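Local coordinates for protein pilin, type IV (Thermus thermophilus, PDB 4BHR) that probably serves as a pilin-like subunit in type IV pilus biogenesis, being here the soluble globular part that lacks the N-terminal transmembrane segment, at residues 16-21 with 59-64. Sequence-based numbering, arbitrary orientation.
Sequences TAVEAE and VNFTVT
The first torsions of Val18 and Phe61 bring a methyl and a ring face together: CG1 of Val18 stands opposite the backbone N (chi1 171°), which carries this methyl over the phenyl ring, while CG of Phe61 sits between its own backbone N and carbonyl carbon, a crowded position that raises the ring from the strand toward the helix. The two side chains run past each other in opposite directions. The methyl CG1 of Val18 settles 3.6 Å from the centroid of the Phe61 ring, only 7° off the ring normal, a CH-pi contact. Its shortest approach to a single ring atom, CD2 of Phe61, is 3.7 Å. Beside this methyl, over the same face, CB of Val18 lies 3.9 Å from CZ of Phe61.

Glu19 reaches the same ring differently. Its chain bends at chi2 and brings OE1 to 3.7 Å from CE2 of Phe61, at the edge and near the ring plane, with the carboxylate turned 27° from that plane. OE2 of Glu19 forms a salt bridge with Arg22, whose NH1 also binds the carbonyl oxygen of Val59. Ala15, Leu29 and Val52 add further apolar contacts to Phe61.

These contacts fasten the C-terminal end of helix 6-20 to the start of strand 61-67, a central strand of the antiparallel sheet, in the helix-on-sheet packing of type IV pilin globular domains. Were Phe61 cut back to an alanine, the Val18 methyl would probably lose the aromatic face beneath it and a gap open between helix and sheet. With no hydrogen bond joining the two segments, their cohesion is chiefly apolar; the charge of Glu19 is met mainly by Arg22, and its weak attraction to the electropositive ring edge is likely to be secondary.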
loop_
_atom_site.group_PDB
_atom_site.type_symbol
_atom_site.label_atom_id
_atom_site.label_comp_id
_atom_site.label_asym_id
_atom_site.label_seq_id
_atom_site.Cartn_x
_atom_site.Cartn_y
_atom_site.Cartn_z
ATOM N N THR A 16 3.949 3.950 -4.082
ATOM C CA THR A 16 4.784 4.299 -5.243
ATOM C C THR A 16 5.224 3.097 -6.067
ATOM O O THR A 16 5.110 3.101 -7.325
ATOM C CB THR A 16 6.002 5.135 -4.796
ATOM O OG1 THR A 16 5.512 6.348 -4.239
ATOM C CG2 THR A 16 6.874 5.495 -6.041
ATOM N N ALA A 17 5.678 2.045 -5.368
ATOM C CA ALA A 17 6.125 0.828 -6.011
ATOM C C ALA A 17 5.004 0.056 -6.711
ATOM O O ALA A 17 5.211 -0.540 -7.765
ATOM C CB ALA A 17 6.870 -0.060 -5.003
ATOM N N VAL A 18 3.805 0.044 -6.133
ATOM C CA VAL A 18 2.672 -0.619 -6.763
ATOM C C VAL A 18 2.285 0.162 -8.019
ATOM O O VAL A 18 2.021 -0.445 -9.052
ATOM C CB VAL A 18 1.431 -0.651 -5.792
ATOM C CG1 VAL A 18 0.176 -1.149 -6.542
ATOM C CG2 VAL A 18 1.690 -1.454 -4.529
ATOM N N GLU A 19 2.277 1.492 -7.930
ATOM C CA GLU A 19 1.851 2.330 -9.045
ATOM C C GLU A 19 2.818 2.114 -10.220
ATOM O O GLU A 19 2.405 2.097 -11.387
ATOM C CB GLU A 19 1.757 3.792 -8.613
ATOM C CG GLU A 19 1.341 4.754 -9.705
ATOM C CD GLU A 19 -0.023 4.431 -10.287
ATOM O OE1 GLU A 19 -0.977 4.143 -9.522
ATOM O OE2 GLU A 19 -0.129 4.472 -11.516
ATOM N N ALA A 20 4.089 1.877 -9.869
ATOM C CA ALA A 20 5.156 1.655 -10.848
ATOM C C ALA A 20 4.986 0.312 -11.576
ATOM O O ALA A 20 5.551 0.115 -12.674
ATOM C CB ALA A 20 6.509 1.745 -10.153
ATOM N N GLU A 21 4.181 -0.600 -11.027
ATOM C CA GLU A 21 3.868 -1.893 -11.649
ATOM C C GLU A 21 2.621 -1.854 -12.555
ATOM O O GLU A 21 2.259 -2.867 -13.153
ATOM C CB GLU A 21 3.684 -2.985 -10.605
ATOM C CG GLU A 21 4.957 -3.230 -9.813
ATOM C CD GLU A 21 6.078 -3.684 -10.717
ATOM O OE1 GLU A 21 5.856 -4.610 -11.561
ATOM O OE2 GLU A 21 7.178 -3.103 -10.596
ATOM N N VAL A 59 -9.221 0.367 -10.618
ATOM C CA VAL A 59 -8.108 1.225 -11.043
ATOM C C VAL A 59 -7.123 1.516 -9.898
ATOM O O VAL A 59 -5.900 1.591 -10.111
ATOM C CB VAL A 59 -8.652 2.562 -11.618
ATOM C CG1 VAL A 59 -7.543 3.571 -11.859
ATOM C CG2 VAL A 59 -9.384 2.261 -12.945
ATOM N N ASN A 60 -7.686 1.773 -8.727
ATOM C CA ASN A 60 -6.916 2.201 -7.553
ATOM C C ASN A 60 -6.692 1.085 -6.575
ATOM O O ASN A 60 -7.272 -0.023 -6.720
ATOM C CB ASN A 60 -7.667 3.391 -6.912
ATOM C CG ASN A 60 -7.485 4.652 -7.697
ATOM O OD1 ASN A 60 -6.364 5.173 -7.784
ATOM N ND2 ASN A 60 -8.582 5.182 -8.312
ATOM N N PHE A 61 -5.856 1.362 -5.568
ATOM C CA PHE A 61 -5.503 0.326 -4.587
ATOM C C PHE A 61 -5.365 0.974 -3.215
ATOM O O PHE A 61 -5.246 2.198 -3.080
ATOM C CB PHE A 61 -4.176 -0.381 -4.982
ATOM C CG PHE A 61 -3.028 0.591 -5.178
ATOM C CD1 PHE A 61 -2.226 0.929 -4.077
ATOM C CD2 PHE A 61 -2.752 1.171 -6.417
ATOM C CE1 PHE A 61 -1.181 1.865 -4.209
ATOM C CE2 PHE A 61 -1.729 2.100 -6.557
ATOM C CZ PHE A 61 -0.933 2.446 -5.458
ATOM N N THR A 62 -5.328 0.151 -2.209
ATOM C CA THR A 62 -5.133 0.624 -0.812
ATOM C C THR A 62 -4.002 -0.189 -0.188
ATOM O O THR A 62 -3.975 -1.422 -0.257
ATOM C CB THR A 62 -6.407 0.444 0.042
ATOM O OG1 THR A 62 -7.482 1.219 -0.532
ATOM C CG2 THR A 62 -6.188 0.959 1.516
ATOM N N VAL A 63 -3.071 0.514 0.461
ATOM C CA VAL A 63 -1.980 -0.131 1.178
ATOM C C VAL A 63 -2.278 0.034 2.645
ATOM O O VAL A 63 -2.537 1.172 3.096
ATOM C CB VAL A 63 -0.626 0.610 0.879
ATOM C CG1 VAL A 63 0.527 -0.134 1.575
ATOM C CG2 VAL A 63 -0.387 0.656 -0.617
ATOM N N THR A 64 -2.250 -1.072 3.385
ATOM C CA THR A 64 -2.573 -1.009 4.810
ATOM C C THR A 64 -1.537 -1.697 5.680
ATOM O O THR A 64 -1.197 -2.838 5.442
ATOM C CB THR A 64 -3.924 -1.682 5.082
ATOM O OG1 THR A 64 -4.938 -1.047 4.286
ATOM C CG2 THR A 64 -4.255 -1.496 6.596
#